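PA-I Galactophilic Lectin (Enterobacter cloacae, PDB 6YGQ) probably binds galactose-type sugars through a bound calcium ion, as the PllA-like N-terminal lectin domain of EclA. Local coordinates at residues I52-W57 with F132-Y137; L24-K29 with T38-A43. All coordinates share one frame; numbering follows the deposited sequence.

Contact 1: I52-W57 with F132-Y137; sequences ILASGW and FSVEVY
Ile52 lays its CG2 against CG1 of Val134, the two side chains crossing obliquely at 3.4 Å, tighter than usual for two methyl groups. CG2 gets there because it stands anti to the backbone N (chi1 to CG1 -53°). Ala54 CB touches the other branch of Val134, CG2, at 4.0 Å, and on this inward face Leu88 of strand 88-92 packs on Ala54 and Val134. On the other face Leu53 meets Tyr137 at about a right angle, CD1 lying 3.7 Å from CE1 of the ring. The Tyr137 hydroxyl donates a short hydrogen bond, OH to OE1 of Glu135 2.5 Å, reaching the oxygen from above the carboxylate plane. Tyr104 of the second subunit packs on Leu53 and meets the Tyr137 ring, so Leu53 and Tyr137 lie against the second subunit. Backbone bonds join Leu53 to Glu135 in both directions, nearly straight (Glu135 N to Leu53 O 2.8 Å, 166° at the hydrogen), and Ser55 to Ser133, also in both directions but more bent. One water links Ser55 OG to Ser133 O, and a second links the two hydroxyls. At the far end Phe132 brings CE1 to 3.4 Å from Gly56 O. Hydrogen-bonded and non-hydrogen-bonded pairs alternate here, as in two neighbouring strands of an antiparallel sheet, in this case within the beta-sandwich of a PA-IL-like lectin.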
loop_
_atom_site.group_PDB
_atom_site.type_symbol
_atom_site.label_atom_id
_atom_site.label_comp_id
_atom_site.label_asym_id
_atom_site.label_seq_id
_atom_site.Cartn_x
_atom_site.Cartn_y
_atom_site.Cartn_z
ATOM N N ILE A 52 -2.492 -9.017 5.442
ATOM C CA ILE A 52 -3.472 -7.968 5.191
ATOM C C ILE A 52 -2.877 -7.005 4.171
ATOM O O ILE A 52 -1.721 -6.586 4.308
ATOM C CB ILE A 52 -3.861 -7.229 6.485
ATOM C CG1 ILE A 52 -4.304 -8.224 7.561
ATOM C CG2 ILE A 52 -4.972 -6.225 6.203
ATOM C CD1 ILE A 52 -4.203 -7.681 8.975
ATOM N N LEU A 53 -3.665 -6.665 3.149
ATOM C CA LEU A 53 -3.251 -5.754 2.089
ATOM C C LEU A 53 -4.315 -4.684 1.898
ATOM O O LEU A 53 -5.512 -4.983 1.941
ATOM C CB LEU A 53 -3.038 -6.498 0.771
ATOM C CG LEU A 53 -2.143 -7.734 0.834
ATOM C CD1 LEU A 53 -2.230 -8.508 -0.473
ATOM C CD2 LEU A 53 -0.712 -7.329 1.137
ATOM N N ALA A 54 -3.885 -3.445 1.656
ATOM C CA ALA A 54 -4.837 -2.347 1.599
ATOM C C ALA A 54 -4.413 -1.287 0.593
ATOM O O ALA A 54 -3.239 -1.159 0.240
ATOM C CB ALA A 54 -5.015 -1.702 2.982
ATOM N N SER A 55 -5.406 -0.521 0.144
ATOM C CA SER A 55 -5.209 0.592 -0.772
ATOM C C SER A 55 -6.389 1.538 -0.618
ATOM O O SER A 55 -7.436 1.166 -0.082
ATOM C CB SER A 55 -5.087 0.111 -2.222
ATOM O OG SER A 55 -6.294 -0.495 -2.658
ATOM N N GLY A 56 -6.210 2.765 -1.089
ATOM C CA GLY A 56 -7.294 3.722 -1.172
ATOM C C GLY A 56 -6.907 5.074 -0.606
ATOM O O GLY A 56 -5.858 5.254 0.006
ATOM N N TRP A 57 -7.798 6.037 -0.835
ATOM C CA TRP A 57 -7.623 7.402 -0.358
ATOM C C TRP A 57 -8.754 7.757 0.596
ATOM O O TRP A 57 -9.931 7.564 0.271
ATOM C CB TRP A 57 -7.606 8.406 -1.515
ATOM C CG TRP A 57 -6.452 8.255 -2.462
ATOM C CD1 TRP A 57 -6.518 7.880 -3.772
ATOM C CD2 TRP A 57 -5.067 8.490 -2.181
ATOM N NE1 TRP A 57 -5.259 7.863 -4.325
ATOM C CE2 TRP A 57 -4.350 8.233 -3.368
ATOM C CE3 TRP A 57 -4.362 8.891 -1.040
ATOM C CZ2 TRP A 57 -2.964 8.362 -3.447
ATOM C CZ3 TRP A 57 -2.989 9.016 -1.120
ATOM C CH2 TRP A 57 -2.303 8.752 -2.315
ATOM N N PHE A 132 -10.966 2.598 2.589
ATOM C CA PHE A 132 -9.886 1.729 2.154
ATOM C C PHE A 132 -10.472 0.390 1.719
ATOM O O PHE A 132 -11.437 -0.101 2.315
ATOM C CB PHE A 132 -8.854 1.502 3.262
ATOM C CG PHE A 132 -8.107 2.747 3.680
ATOM C CD1 PHE A 132 -7.806 3.744 2.768
ATOM C CD2 PHE A 132 -7.699 2.909 4.997
ATOM C CE1 PHE A 132 -7.118 4.881 3.161
ATOM C CE2 PHE A 132 -7.010 4.043 5.395
ATOM C CZ PHE A 132 -6.721 5.029 4.477
ATOM N N SER A 133 -9.898 -0.178 0.663
ATOM C CA SER A 133 -10.163 -1.555 0.269
ATOM C C SER A 133 -9.097 -2.445 0.893
ATOM O O SER A 133 -7.900 -2.194 0.722
ATOM C CB SER A 133 -10.145 -1.697 -1.252
ATOM O OG SER A 133 -11.219 -0.988 -1.838
ATOM N N VAL A 134 -9.528 -3.479 1.614
ATOM C CA VAL A 134 -8.623 -4.331 2.375
ATOM C C VAL A 134 -8.904 -5.792 2.054
ATOM O O VAL A 134 -10.064 -6.214 1.996
ATOM C CB VAL A 134 -8.754 -4.085 3.894
ATOM C CG1 VAL A 134 -7.683 -4.859 4.647
ATOM C CG2 VAL A 134 -8.677 -2.598 4.213
ATOM N N GLU A 135 -7.835 -6.561 1.852
ATOM C CA GLU A 135 -7.903 -8.002 1.663
ATOM C C GLU A 135 -7.149 -8.694 2.793
ATOM O O GLU A 135 -6.137 -8.183 3.282
ATOM C CB GLU A 135 -7.306 -8.417 0.309
ATOM C CG GLU A 135 -7.921 -7.723 -0.900
ATOM C CD GLU A 135 -6.999 -7.722 -2.114
ATOM O OE1 GLU A 135 -6.019 -8.500 -2.130
ATOM O OE2 GLU A 135 -7.257 -6.942 -3.055
ATOM N N VAL A 136 -7.644 -9.861 3.205
ATOM C CA VAL A 136 -7.021 -10.658 4.257
ATOM C C VAL A 136 -6.834 -12.079 3.743
ATOM O O VAL A 136 -7.785 -12.692 3.241
ATOM C CB VAL A 136 -7.856 -10.666 5.552
ATOM C CG1 VAL A 136 -7.119 -11.418 6.657
ATOM C CG2 VAL A 136 -8.176 -9.247 5.988
ATOM N N TYR A 137 -5.618 -12.605 3.886
ATOM C CA TYR A 137 -5.257 -13.929 3.399
ATOM C C TYR A 137 -4.744 -14.790 4.544
ATOM O O TYR A 137 -4.071 -14.295 5.453
ATOM C CB TYR A 137 -4.176 -13.839 2.310
ATOM C CG TYR A 137 -4.611 -13.082 1.083
ATOM C CD1 TYR A 137 -4.463 -11.703 1.002
ATOM C CD2 TYR A 137 -5.177 -13.744 0.004
ATOM C CE1 TYR A 137 -4.867 -11.009 -0.120
ATOM C CE2 TYR A 137 -5.583 -13.060 -1.118
ATOM C CZ TYR A 137 -5.424 -11.694 -1.177
ATOM O OH TYR A 137 -5.832 -11.016 -2.301
HETATM O O HOH W 1 -6.201 -3.352 -1.536
HETATM O O HOH W 2 -9.032 0.940 -3.040
#

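Contact 2: L24-K29 with T38-A43; sequences LIWSGK and TNTGVA
Thr38 meets Lys29 and Trp26 with its two branches. OG1 donates to the backbone O of Lys29 at 2.7 Å, in the carbonyl plane and on a lone pair, while CG2, anti to the backbone N, comes within 3.7 Å of Trp26 CZ2. Asn39 turns away, and its OD1 accepts from Gly41 N in an Asx turn. Thr40 carries the centre of the contact: its CB sits over the five-membered ring of Trp26, 3.7 Å from the centroid and 7° off the normal, a CH-pi contact, with CG2 above the six-membered ring. Gly28 N lies over the opposite face, near the rim, which holds the indole between its own strand and the threonine. Thr40 OG1 accepts from Val42 N, an ST turn, and is also hydrogen-bonded to Leu114 O. Val42 then divides its methyls, CG2 at 3.8 Å from Trp26 CB and CG1 at 4.1 Å from Ile25 CD1. The two strands face each other from different sheets: strand 38-44 is edge strand to 112-118, whose Leu116 touches both Trp26 and Thr40, whereas strand 24-31 pairs with 129-139, Ile25 and Trp26 forming a classic beta bulge opposite Val136.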
loop_
_atom_site.group_PDB
_atom_site.type_symbol
_atom_site.label_atom_id
_atom_site.label_comp_id
_atom_site.label_asym_id
_atom_site.label_seq_id
_atom_site.Cartn_x
_atom_site.Cartn_y
_atom_site.Cartn_z
ATOM N N LEU A 24 -7.536 -16.373 -0.005
ATOM C CA LEU A 24 -8.273 -15.199 0.444
ATOM C C LEU A 24 -9.323 -15.617 1.465
ATOM O O LEU A 24 -10.070 -16.575 1.244
ATOM C CB LEU A 24 -8.929 -14.508 -0.752
ATOM C CG LEU A 24 -9.777 -13.265 -0.476
ATOM C CD1 LEU A 24 -8.899 -12.109 -0.021
ATOM C CD2 LEU A 24 -10.587 -12.875 -1.710
ATOM N N ILE A 25 -9.374 -14.913 2.591
ATOM C CA ILE A 25 -10.383 -15.194 3.602
ATOM C C ILE A 25 -11.319 -14.020 3.856
ATOM O O ILE A 25 -12.383 -14.220 4.462
ATOM C CB ILE A 25 -9.739 -15.653 4.927
ATOM C CG1 ILE A 25 -8.759 -14.606 5.455
ATOM C CG2 ILE A 25 -9.030 -16.988 4.736
ATOM C CD1 ILE A 25 -8.083 -15.017 6.750
ATOM N N TRP A 26 -10.986 -12.809 3.417
ATOM C CA TRP A 26 -11.899 -11.686 3.570
ATOM C C TRP A 26 -11.471 -10.554 2.653
ATOM O O TRP A 26 -10.277 -10.276 2.514
ATOM C CB TRP A 26 -11.946 -11.183 5.018
ATOM C CG TRP A 26 -13.019 -10.154 5.262
ATOM C CD1 TRP A 26 -14.329 -10.394 5.554
ATOM C CD2 TRP A 26 -12.869 -8.726 5.236
ATOM N NE1 TRP A 26 -15.006 -9.208 5.713
ATOM C CE2 TRP A 26 -14.133 -8.169 5.523
ATOM C CE3 TRP A 26 -11.793 -7.865 4.997
ATOM C CZ2 TRP A 26 -14.349 -6.792 5.578
ATOM C CZ3 TRP A 26 -12.011 -6.496 5.052
ATOM C CH2 TRP A 26 -13.277 -5.975 5.341
ATOM N N SER A 27 -12.457 -9.897 2.049
ATOM C CA SER A 27 -12.208 -8.725 1.219
ATOM C C SER A 27 -13.377 -7.769 1.377
ATOM O O SER A 27 -14.519 -8.135 1.084
ATOM C CB SER A 27 -12.029 -9.111 -0.247
ATOM O OG SER A 27 -11.787 -7.957 -1.029
ATOM N N GLY A 28 -13.092 -6.558 1.827
ATOM C CA GLY A 28 -14.127 -5.578 2.049
ATOM C C GLY A 28 -13.552 -4.189 2.174
ATOM O O GLY A 28 -12.441 -3.914 1.716
ATOM N N LYS A 29 -14.321 -3.315 2.823
ATOM C CA LYS A 29 -14.006 -1.900 2.916
ATOM C C LYS A 29 -13.883 -1.460 4.369
ATOM O O LYS A 29 -14.478 -2.054 5.272
ATOM C CB LYS A 29 -15.086 -1.044 2.232
ATOM C CG LYS A 29 -15.452 -1.484 0.822
ATOM C CD LYS A 29 -14.277 -1.312 -0.131
ATOM C CE LYS A 29 -14.738 -1.109 -1.568
ATOM N NZ LYS A 29 -15.661 -2.185 -2.015
ATOM N N THR A 38 -14.540 -1.768 10.683
ATOM C CA THR A 38 -15.243 -2.859 10.026
ATOM C C THR A 38 -14.966 -4.148 10.788
ATOM O O THR A 38 -13.804 -4.527 10.971
ATOM C CB THR A 38 -14.802 -3.001 8.570
ATOM O OG1 THR A 38 -15.087 -1.787 7.864
ATOM C CG2 THR A 38 -15.526 -4.165 7.901
ATOM N N ASN A 39 -16.028 -4.808 11.241
ATOM C CA ASN A 39 -15.912 -6.136 11.828
ATOM C C ASN A 39 -15.848 -7.141 10.683
ATOM O O ASN A 39 -16.862 -7.400 10.023
ATOM C CB ASN A 39 -17.088 -6.417 12.760
ATOM C CG ASN A 39 -17.052 -7.820 13.346
ATOM O OD1 ASN A 39 -16.156 -8.611 13.048
ATOM N ND2 ASN A 39 -18.032 -8.134 14.182
ATOM N N THR A 40 -14.655 -7.684 10.427
ATOM C CA THR A 40 -14.491 -8.620 9.323
ATOM C C THR A 40 -15.172 -9.957 9.586
ATOM O O THR A 40 -15.415 -10.710 8.637
ATOM C CB THR A 40 -13.007 -8.884 9.040
ATOM O OG1 THR A 40 -12.454 -9.686 10.095
ATOM C CG2 THR A 40 -12.226 -7.582 8.916
ATOM N N GLY A 41 -15.466 -10.276 10.844
ATOM C CA GLY A 41 -16.012 -11.571 11.178
ATOM C C GLY A 41 -15.031 -12.716 11.099
ATOM O O GLY A 41 -15.428 -13.868 11.314
ATOM N N VAL A 42 -13.766 -12.439 10.795
ATOM C CA VAL A 42 -12.736 -13.472 10.728
ATOM C C VAL A 42 -12.318 -13.802 12.157
ATOM O O VAL A 42 -11.739 -12.965 12.854
ATOM C CB VAL A 42 -11.538 -13.015 9.888
ATOM C CG1 VAL A 42 -10.411 -14.040 9.954
ATOM C CG2 VAL A 42 -11.969 -12.768 8.446
ATOM N N ALA A 43 -12.621 -15.020 12.597
ATOM C CA ALA A 43 -12.265 -15.480 13.935
ATOM C C ALA A 43 -10.851 -16.045 13.888
ATOM O O ALA A 43 -10.617 -17.105 13.298
ATOM C CB ALA A 43 -13.261 -16.526 14.427
#

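Contact 1 lies within one sheet and contact 2 between two, and strand 129-139 ties them together, pairing with 49-59 in contact 1 and, on its other side, with strand 24-31, which supplies the first segment of contact 2. Their centres are about 10 Å apart. Val136 is the junction: its N lies 2.8 Å from Trp26 O and its O lies 2.8 Å from Ile25 N, both probable hydrogen bonds, while Tyr137 CD2 packs on Leu24 CA at 3.4 Å. Along the chain contact 2 closes first. Neither contact supplies a ligand to the calcium ion, bound by Asn60, Asp120, Gln124, Asp127 and Asn128; the side chain of Phe132 is about 12 Å from the bound calcium ion.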